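Hypothetical protein PH1789 (PDB 1WR2) is of unknown function but carries a domain of the ATP-grasp family, a mixed fold of helices packed on antiparallel sheets. Local coordinates at residues R154-T159 with K199-L204; R164-E169 with D192-V197; K2-R7 with A25-K30. All coordinates share one frame; numbering follows the deposited sequence.

Contact 1 of 3, residues R154-T159 with K199-L204; sequences RLVPIT and KLVDDL
Asp202 meets Val156 and Pro157 across this contact. On the same helix, outside the packing, the shortest polar bond within the two segments joins Lys199 NZ to Asp203 OD1 at 2.8 Å. It is a salt bridge one turn apart on the helix, and OD1 receives it through its syn lone pair, on the side of the other oxygen. The other oxygen, OD2, is hydrogen-bonded to Tyr32 OH, so each oxygen of this carboxylate has a partner, which probably stabilises its charged form. Across the contact the evidence is for van der Waals packing. The backbones come closest at Pro157 and Asp202, whose CA atoms are 6.0 Å apart. The Asp202 carboxylate crosses the proline ring obliquely, over one face toward the CB-CD side: OD1 stands 3.9 Å from Pro157 CD, while OD2 stands 4.0 Å from Pro157 CB. The peptide bond from Val156 to Pro157 is cis, a bend consistent with both residues facing the helix. Val156 CG1 is 4.0 Å from Asp202 N. Val156 CG1 is also 4.2 Å from Val201 CB, the apolar part of the contact. Asp202 has CG anti to its own backbone N (chi1 -168°), which swings the carboxylate over the ring. Asp202 CB lies 4.1 Å from Val156 CG1. Just beyond, Ile158 N is hydrogen-bonded to Ser198 OG, a second tie between the loop and the helix. The arrangement joins the loop after edge strand 152-155 to the last turns of helix 187-203. Val156 still pairs by its backbone with His134 of strand 133-140, and Val201 packs on Met211 of strand 208-218, which packs the helix end against the six-stranded antiparallel sheet.

Contact 2 of 3, residues R164-E169 with D192-V197; sequences RKMIQE and DMLLKV
Leu194 reaches across to Met166 and Ile167 with one methyl group, CD1, which touches both side chains. Leu194 CD1 lies 3.8 Å from Ile167 CG1, and Ile167 CD1 is nearly as close. On the other side chain Leu194 CD1 is 4.0 Å from Met166 CG, with the sulfur only slightly farther. The leucine branch is therefore set into the notch formed by two neighbouring side chains of helix 160-168. Its position follows from the chain shape: CG lies beside the backbone N, and a chi2 of 168° sends CD1 straight on from CA, as far out as this branch can go. Ile167 answers with an extended arm, CD1 being anti to CA, so that CG1 and CD1 lie together along the methyl they touch. Met166 is folded differently. Its CG sits between the backbone N and the carbonyl carbon (chi1 68°), an uncommon choice on a helix, and the chain then runs out to the sulfur before bending at chi3 (-67°). The bend takes Met166 CE away from Leu194 CD1 (4.9 Å), so Met166 touches that methyl with CG and SD. All three side chains are buried, and the contact is wholly apolar. On another side of helix 187-203, Lys196 NZ bonds to Asp192 OD2 at 2.8 Å, through the syn lone pair of that oxygen; this is a one-turn salt bridge that takes no part in the packing. Ile167 also rests on Ile187, Ile190 and Val191, further back on the same partner helix. Beneath the pair runs strand 133-140: Phe138 receives Met166 and Ile167, Ile136 receives Leu194, and thus two helices share one surface of the six-stranded sheet.

Contact 3 of 3, residues K2-R7 with A25-K30; sequences KEEAVR and AKQVLK
Ala5 and Val28 meet at the centre of an antiparallel helix pair, in which helix 3-14 runs alongside helix 22-30. The axes of the local segments are 8.5 Å apart at their closest, and their N-to-C directions differ by 165°. Such close approach suits the small side chain of Ala5: its CA lies only 4.7 Å from that of Val28, and its CB is 4.2 Å from Val28 CG1. Both of these side chains are set to the flank of the interface, not straight at the opposing helix. Val28 has CG1 anti to its backbone N (chi1 174°), and this turns that branch rather than CG2 to the alanine methyl. A polar fringe lies next to the apolar pair, where the side chain of Gln27 extends to the ends of Glu4 and Arg7 at long, non-bonding range. Those two charged groups are held to each other within helix 3-14. Glu4 OE1 is 3.3 Å from Arg7 NH1, a salt bridge of charges alone, since the oxygen stands well out of the guanidinium plane and no N-H is aimed at it. Glu4 OE2 also lies over a face of that group, offset toward its rim. The carboxylate thus meets the guanidinium from above, a looser arrangement than an in-plane pair. Further out, Val28 rests on Ile232 of strand 225-234 and on Leu200 of helix 187-203, so helix 22-30 is sandwiched between helix 3-14 and the sheet. Leu29, on another side of its helix, packs on Met211 and Leu213 of strand 208-218. Lys26 takes no part in the pairing, and its NZ is engaged by Glu22 OE2, Glu39 OE1 and the carbonyl oxygen of Val228.

In the fold
Contacts 1 and 2 both use helix 187-203, and their centres are 11 Å apart. Contact 2 is nested inside the loop that contact 1 closes, because both of its segments fall between 154-159 and 199-204 in the chain. A salt bridge ties them directly: Arg154 NH1 lies 2.6 Å from Glu169 OE1. Contact 3 closes earlier in the chain and lies about 15 Å from contact 1, centre to centre. They touch through leucines of helix 187-203 and its end: Leu200 CD1 is 3.8 Å from Leu29 CD2, and Leu204 CD1 is 4.1 Å from Val28 CG1. Contacts 2 and 3, with centres about 21 Å apart, do not touch, their nearest atoms being about 6 Å apart. Helix 187-203 therefore links all three.

Contact 1 of 3, residues R154-T159 with K199-L204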
loop_
_atom_site.group_PDB
_atom_site.type_symbol
_atom_site.label_atom_id
_atom_site.label_comp_id
_atom_site.label_asym_id
_atom_site.label_seq_id
_atom_site.Cartn_x
_atom_site.Cartn_y
_atom_site.Cartn_z
ATOM N N ARG A 154 6.648 17.874 1.162
ATOM C CA ARG A 154 6.963 18.587 2.394
ATOM C C ARG A 154 8.004 17.738 3.118
ATOM O O ARG A 154 8.049 16.521 2.926
ATOM C CB ARG A 154 5.698 18.706 3.250
ATOM C CG ARG A 154 5.357 20.109 3.730
ATOM C CD ARG A 154 5.421 21.113 2.601
ATOM N NE ARG A 154 4.332 22.078 2.656
ATOM C CZ ARG A 154 3.630 22.449 1.593
ATOM N NH1 ARG A 154 3.909 21.931 0.403
ATOM N NH2 ARG A 154 2.656 23.336 1.717
ATOM N N LEU A 155 8.850 18.360 3.933
ATOM C CA LEU A 155 9.843 17.584 4.668
ATOM C C LEU A 155 9.185 16.975 5.907
ATOM O O LEU A 155 8.332 17.595 6.544
ATOM C CB LEU A 155 11.031 18.460 5.076
ATOM C CG LEU A 155 11.865 18.971 3.903
ATOM C CD1 LEU A 155 13.079 19.746 4.417
ATOM C CD2 LEU A 155 12.310 17.781 3.053
ATOM N N VAL A 156 9.565 15.744 6.219
ATOM C CA VAL A 156 9.030 15.051 7.378
ATOM C C VAL A 156 9.886 15.451 8.587
ATOM O O VAL A 156 11.105 15.531 8.482
ATOM C CB VAL A 156 9.105 13.521 7.164
ATOM C CG1 VAL A 156 8.656 12.784 8.416
ATOM C CG2 VAL A 156 8.240 13.132 5.970
ATOM N N PRO A 157 9.261 15.698 9.751
ATOM C CA PRO A 157 7.831 15.644 10.067
ATOM C C PRO A 157 7.063 16.870 9.599
ATOM O O PRO A 157 7.592 17.983 9.578
ATOM C CB PRO A 157 7.827 15.518 11.584
ATOM C CG PRO A 157 8.962 16.430 11.956
ATOM C CD PRO A 157 10.044 16.034 10.959
ATOM N N ILE A 158 5.807 16.663 9.228
ATOM C CA ILE A 158 4.968 17.761 8.770
ATOM C C ILE A 158 3.929 18.078 9.838
ATOM O O ILE A 158 3.628 17.245 10.692
ATOM C CB ILE A 158 4.218 17.400 7.467
ATOM C CG1 ILE A 158 3.274 16.219 7.723
ATOM C CG2 ILE A 158 5.216 17.060 6.363
ATOM C CD1 ILE A 158 2.445 15.807 6.520
ATOM N N THR A 159 3.389 19.290 9.788
ATOM C CA THR A 159 2.361 19.702 10.727
ATOM C C THR A 159 1.039 19.570 9.994
ATOM O O THR A 159 1.019 19.326 8.783
ATOM C CB THR A 159 2.568 21.163 11.166
ATOM O OG1 THR A 159 2.640 22.001 10.008
ATOM C CG2 THR A 159 3.865 21.296 11.960
ATOM N N LYS A 199 4.498 10.601 10.935
ATOM C CA LYS A 199 4.870 10.095 12.257
ATOM C C LYS A 199 5.645 8.790 12.112
ATOM O O LYS A 199 6.723 8.615 12.691
ATOM C CB LYS A 199 3.597 9.874 13.088
ATOM C CG LYS A 199 3.793 9.111 14.392
ATOM C CD LYS A 199 4.816 9.780 15.303
ATOM C CE LYS A 199 4.981 8.999 16.604
ATOM N NZ LYS A 199 6.082 9.544 17.440
ATOM N N LEU A 200 5.086 7.884 11.323
ATOM C CA LEU A 200 5.694 6.587 11.062
ATOM C C LEU A 200 7.115 6.750 10.517
ATOM O O LEU A 200 8.055 6.117 11.003
ATOM C CB LEU A 200 4.815 5.818 10.056
ATOM C CG LEU A 200 5.127 4.381 9.622
ATOM C CD1 LEU A 200 3.909 3.824 8.920
ATOM C CD2 LEU A 200 6.332 4.327 8.700
ATOM N N VAL A 201 7.270 7.613 9.516
ATOM C CA VAL A 201 8.577 7.844 8.905
ATOM C C VAL A 201 9.559 8.539 9.849
ATOM O O VAL A 201 10.744 8.191 9.889
ATOM C CB VAL A 201 8.434 8.673 7.613
ATOM C CG1 VAL A 201 9.804 8.919 6.982
ATOM C CG2 VAL A 201 7.518 7.935 6.639
ATOM N N ASP A 202 9.072 9.519 10.600
ATOM C CA ASP A 202 9.933 10.235 11.536
ATOM C C ASP A 202 10.459 9.232 12.575
ATOM O O ASP A 202 11.652 9.184 12.862
ATOM C CB ASP A 202 9.135 11.369 12.192
ATOM C CG ASP A 202 10.015 12.344 12.968
ATOM O OD1 ASP A 202 11.125 12.658 12.503
ATOM O OD2 ASP A 202 9.577 12.814 14.037
ATOM N N ASP A 203 9.564 8.409 13.112
ATOM C CA ASP A 203 9.938 7.396 14.096
ATOM C C ASP A 203 10.953 6.407 13.553
ATOM O O ASP A 203 11.938 6.074 14.218
ATOM C CB ASP A 203 8.711 6.605 14.530
ATOM C CG ASP A 203 7.936 7.290 15.611
ATOM O OD1 ASP A 203 8.194 8.486 15.864
ATOM O OD2 ASP A 203 7.065 6.630 16.204
ATOM N N LEU A 204 10.699 5.941 12.335
ATOM C CA LEU A 204 11.546 4.946 11.701
ATOM C C LEU A 204 12.522 5.493 10.669
ATOM O O LEU A 204 12.953 4.755 9.783
ATOM C CB LEU A 204 10.654 3.896 11.039
ATOM C CG LEU A 204 9.490 3.366 11.884
ATOM C CD1 LEU A 204 8.546 2.570 10.994
ATOM C CD2 LEU A 204 10.011 2.511 13.028
#

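Contact 2 of 3, residues R164-E169 with D192-V197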
loop_
_atom_site.group_PDB
_atom_site.type_symbol
_atom_site.label_atom_id
_atom_site.label_comp_id
_atom_site.label_asym_id
_atom_site.label_seq_id
_atom_site.Cartn_x
_atom_site.Cartn_y
_atom_site.Cartn_z
ATOM N N ARG A 164 -2.703 20.017 5.157
ATOM C CA ARG A 164 -3.849 20.619 4.476
ATOM C C ARG A 164 -3.373 21.475 3.314
ATOM O O ARG A 164 -4.008 21.531 2.261
ATOM C CB ARG A 164 -4.672 21.467 5.455
ATOM C CG ARG A 164 -5.319 20.635 6.538
ATOM C CD ARG A 164 -6.137 21.450 7.518
ATOM N NE ARG A 164 -6.716 20.562 8.518
ATOM C CZ ARG A 164 -7.665 19.666 8.263
ATOM N NH1 ARG A 164 -8.161 19.546 7.035
ATOM N NH2 ARG A 164 -8.088 18.860 9.228
ATOM N N LYS A 165 -2.232 22.122 3.512
ATOM C CA LYS A 165 -1.652 22.981 2.502
ATOM C C LYS A 165 -1.168 22.186 1.278
ATOM O O LYS A 165 -1.519 22.519 0.147
ATOM C CB LYS A 165 -0.501 23.771 3.129
ATOM C CG LYS A 165 0.019 24.942 2.311
ATOM C CD LYS A 165 1.029 25.740 3.137
ATOM C CE LYS A 165 1.721 26.826 2.326
ATOM N NZ LYS A 165 2.757 27.523 3.138
ATOM N N MET A 166 -0.380 21.132 1.492
ATOM C CA MET A 166 0.120 20.360 0.353
ATOM C C MET A 166 -1.012 19.680 -0.421
ATOM O O MET A 166 -0.854 19.336 -1.591
ATOM C CB MET A 166 1.164 19.329 0.803
ATOM C CG MET A 166 0.646 18.189 1.642
ATOM S SD MET A 166 2.008 17.232 2.348
ATOM C CE MET A 166 2.734 16.512 0.863
ATOM N N ILE A 167 -2.157 19.497 0.225
ATOM C CA ILE A 167 -3.289 18.888 -0.451
ATOM C C ILE A 167 -3.919 19.929 -1.374
ATOM O O ILE A 167 -4.380 19.612 -2.470
ATOM C CB ILE A 167 -4.366 18.402 0.549
ATOM C CG1 ILE A 167 -3.790 17.309 1.457
ATOM C CG2 ILE A 167 -5.571 17.857 -0.214
ATOM C CD1 ILE A 167 -4.791 16.782 2.491
ATOM N N GLN A 168 -3.916 21.180 -0.930
ATOM C CA GLN A 168 -4.509 22.266 -1.704
ATOM C C GLN A 168 -3.614 22.780 -2.827
ATOM O O GLN A 168 -4.094 23.412 -3.768
ATOM C CB GLN A 168 -4.870 23.419 -0.768
ATOM C CG GLN A 168 -5.744 22.991 0.393
ATOM C CD GLN A 168 -6.107 24.136 1.314
ATOM O OE1 GLN A 168 -5.286 25.016 1.591
ATOM N NE2 GLN A 168 -7.341 24.121 1.816
ATOM N N GLU A 169 -2.319 22.505 -2.729
ATOM C CA GLU A 169 -1.357 22.959 -3.721
ATOM C C GLU A 169 -1.316 22.171 -5.032
ATOM O O GLU A 169 -0.774 22.660 -6.025
ATOM C CB GLU A 169 0.044 22.990 -3.095
ATOM C CG GLU A 169 0.142 23.867 -1.857
ATOM C CD GLU A 169 1.548 23.936 -1.290
ATOM O OE1 GLU A 169 2.249 22.905 -1.297
ATOM O OE2 GLU A 169 1.948 25.025 -0.824
ATOM N N ASP A 192 -5.304 13.073 7.779
ATOM C CA ASP A 192 -4.960 12.125 8.829
ATOM C C ASP A 192 -3.916 11.114 8.333
ATOM O O ASP A 192 -2.983 10.771 9.066
ATOM C CB ASP A 192 -6.216 11.399 9.321
ATOM C CG ASP A 192 -5.950 10.537 10.548
ATOM O OD1 ASP A 192 -5.485 11.083 11.575
ATOM O OD2 ASP A 192 -6.205 9.317 10.485
ATOM N N MET A 193 -4.057 10.648 7.094
ATOM C CA MET A 193 -3.089 9.694 6.552
ATOM C C MET A 193 -1.710 10.312 6.422
ATOM O O MET A 193 -0.710 9.698 6.776
ATOM C CB MET A 193 -3.525 9.177 5.191
ATOM C CG MET A 193 -4.493 8.019 5.262
ATOM S SD MET A 193 -4.720 7.283 3.635
ATOM C CE MET A 193 -5.897 8.447 2.932
ATOM N N LEU A 194 -1.655 11.537 5.913
ATOM C CA LEU A 194 -0.379 12.222 5.757
ATOM C C LEU A 194 0.336 12.386 7.102
ATOM O O LEU A 194 1.551 12.197 7.198
ATOM C CB LEU A 194 -0.598 13.592 5.097
ATOM C CG LEU A 194 -0.869 13.621 3.585
ATOM C CD1 LEU A 194 -1.352 15.023 3.182
ATOM C CD2 LEU A 194 0.413 13.230 2.818
ATOM N N LEU A 195 -0.415 12.740 8.143
ATOM C CA LEU A 195 0.188 12.931 9.465
ATOM C C LEU A 195 0.663 11.604 10.051
ATOM O O LEU A 195 1.711 11.541 10.685
ATOM C CB LEU A 195 -0.802 13.609 10.423
ATOM C CG LEU A 195 -1.199 15.059 10.105
ATOM C CD1 LEU A 195 -2.195 15.537 11.149
ATOM C CD2 LEU A 195 0.033 15.969 10.095
ATOM N N LYS A 196 -0.111 10.545 9.842
ATOM C CA LYS A 196 0.278 9.238 10.346
ATOM C C LYS A 196 1.514 8.733 9.605
ATOM O O LYS A 196 2.419 8.163 10.210
ATOM C CB LYS A 196 -0.893 8.252 10.227
ATOM C CG LYS A 196 -1.941 8.449 11.334
ATOM C CD LYS A 196 -3.154 7.541 11.181
ATOM C CE LYS A 196 -4.045 7.637 12.425
ATOM N NZ LYS A 196 -5.450 7.243 12.147
ATOM N N VAL A 197 1.577 8.940 8.294
ATOM C CA VAL A 197 2.767 8.502 7.567
ATOM C C VAL A 197 3.973 9.303 8.031
ATOM O O VAL A 197 5.074 8.766 8.182
ATOM C CB VAL A 197 2.608 8.686 6.038
ATOM C CG1 VAL A 197 3.953 8.452 5.337
ATOM C CG2 VAL A 197 1.565 7.713 5.516
#

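Contact 3 of 3, residues K2-R7 with A25-K30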
loop_
_atom_site.group_PDB
_atom_site.type_symbol
_atom_site.label_atom_id
_atom_site.label_comp_id
_atom_site.label_asym_id
_atom_site.label_seq_id
_atom_site.Cartn_x
_atom_site.Cartn_y
_atom_site.Cartn_z
ATOM N N LYS A 2 6.763 2.622 17.404
ATOM C CA LYS A 2 5.845 1.532 17.720
ATOM C C LYS A 2 6.609 0.217 17.575
ATOM O O LYS A 2 7.114 -0.108 16.500
ATOM C CB LYS A 2 4.642 1.551 16.775
ATOM C CG LYS A 2 3.721 0.353 16.934
ATOM C CD LYS A 2 3.057 0.336 18.302
ATOM C CE LYS A 2 2.415 -1.016 18.577
ATOM N NZ LYS A 2 1.452 -1.413 17.512
ATOM N N GLU A 3 6.693 -0.533 18.668
ATOM C CA GLU A 3 7.422 -1.793 18.680
ATOM C C GLU A 3 7.037 -2.779 17.582
ATOM O O GLU A 3 7.909 -3.370 16.949
ATOM C CB GLU A 3 7.284 -2.467 20.050
ATOM C CG GLU A 3 8.181 -3.686 20.219
ATOM C CD GLU A 3 9.621 -3.412 19.798
ATOM O OE1 GLU A 3 10.227 -2.453 20.329
ATOM O OE2 GLU A 3 10.144 -4.154 18.937
ATOM N N GLU A 4 5.740 -2.962 17.354
ATOM C CA GLU A 4 5.285 -3.896 16.325
ATOM C C GLU A 4 5.921 -3.603 14.967
ATOM O O GLU A 4 6.287 -4.521 14.234
ATOM C CB GLU A 4 3.758 -3.849 16.212
ATOM C CG GLU A 4 3.165 -4.753 15.128
ATOM C CD GLU A 4 3.669 -6.190 15.191
ATOM O OE1 GLU A 4 3.814 -6.733 16.310
ATOM O OE2 GLU A 4 3.908 -6.786 14.117
ATOM N N ALA A 5 6.058 -2.322 14.641
ATOM C CA ALA A 5 6.652 -1.920 13.371
ATOM C C ALA A 5 8.126 -2.293 13.334
ATOM O O ALA A 5 8.602 -2.869 12.359
ATOM C CB ALA A 5 6.485 -0.408 13.164
ATOM N N VAL A 6 8.845 -1.962 14.402
ATOM C CA VAL A 6 10.269 -2.263 14.494
ATOM C C VAL A 6 10.492 -3.771 14.454
ATOM O O VAL A 6 11.523 -4.249 13.980
ATOM C CB VAL A 6 10.878 -1.702 15.809
ATOM C CG1 VAL A 6 12.343 -2.106 15.922
ATOM C CG2 VAL A 6 10.751 -0.188 15.840
ATOM N N ARG A 7 9.510 -4.513 14.949
ATOM C CA ARG A 7 9.587 -5.968 14.989
ATOM C C ARG A 7 9.529 -6.537 13.574
ATOM O O ARG A 7 10.406 -7.297 13.159
ATOM C CB ARG A 7 8.426 -6.524 15.813
ATOM C CG ARG A 7 8.677 -7.906 16.405
ATOM C CD ARG A 7 7.403 -8.728 16.398
ATOM N NE ARG A 7 7.130 -9.245 15.059
ATOM C CZ ARG A 7 5.952 -9.711 14.658
ATOM N NH1 ARG A 7 4.922 -9.721 15.492
ATOM N NH2 ARG A 7 5.808 -10.174 13.423
ATOM N N ALA A 25 4.658 -4.706 4.671
ATOM C CA ALA A 25 4.552 -3.249 4.644
ATOM C C ALA A 25 3.284 -2.837 5.392
ATOM O O ALA A 25 3.318 -1.966 6.266
ATOM C CB ALA A 25 4.492 -2.757 3.199
ATOM N N LYS A 26 2.168 -3.473 5.057
ATOM C CA LYS A 26 0.897 -3.148 5.694
ATOM C C LYS A 26 0.876 -3.363 7.203
ATOM O O LYS A 26 0.143 -2.680 7.919
ATOM C CB LYS A 26 -0.235 -3.909 5.016
ATOM C CG LYS A 26 -0.553 -3.342 3.643
ATOM C CD LYS A 26 -1.580 -4.185 2.927
ATOM C CE LYS A 26 -2.006 -3.550 1.617
ATOM N NZ LYS A 26 -2.973 -4.449 0.912
ATOM N N GLN A 27 1.674 -4.305 7.688
ATOM C CA GLN A 27 1.768 -4.537 9.121
ATOM C C GLN A 27 2.381 -3.276 9.731
ATOM O O GLN A 27 1.974 -2.830 10.798
ATOM C CB GLN A 27 2.661 -5.743 9.412
ATOM C CG GLN A 27 1.975 -7.092 9.219
ATOM C CD GLN A 27 2.942 -8.254 9.357
ATOM O OE1 GLN A 27 3.663 -8.595 8.416
ATOM N NE2 GLN A 27 2.980 -8.854 10.540
ATOM N N VAL A 28 3.369 -2.703 9.047
ATOM C CA VAL A 28 3.999 -1.483 9.540
ATOM C C VAL A 28 2.958 -0.363 9.547
ATOM O O VAL A 28 2.844 0.397 10.512
ATOM C CB VAL A 28 5.182 -1.065 8.648
ATOM C CG1 VAL A 28 5.731 0.280 9.106
ATOM C CG2 VAL A 28 6.270 -2.125 8.702
ATOM N N LEU A 29 2.187 -0.279 8.470
ATOM C CA LEU A 29 1.165 0.744 8.347
ATOM C C LEU A 29 0.102 0.622 9.436
ATOM O O LEU A 29 -0.241 1.614 10.080
ATOM C CB LEU A 29 0.523 0.686 6.958
ATOM C CG LEU A 29 1.492 0.852 5.772
ATOM C CD1 LEU A 29 0.703 0.896 4.469
ATOM C CD2 LEU A 29 2.296 2.128 5.921
ATOM N N LYS A 30 -0.410 -0.586 9.653
ATOM C CA LYS A 30 -1.425 -0.795 10.680
ATOM C C LYS A 30 -0.920 -0.427 12.075
ATOM O O LYS A 30 -1.675 0.098 12.895
ATOM C CB LYS A 30 -1.904 -2.254 10.676
ATOM C CG LYS A 30 -2.784 -2.611 9.486
ATOM C CD LYS A 30 -3.373 -4.015 9.598
ATOM C CE LYS A 30 -2.301 -5.084 9.536
ATOM N NZ LYS A 30 -2.907 -6.442 9.553
#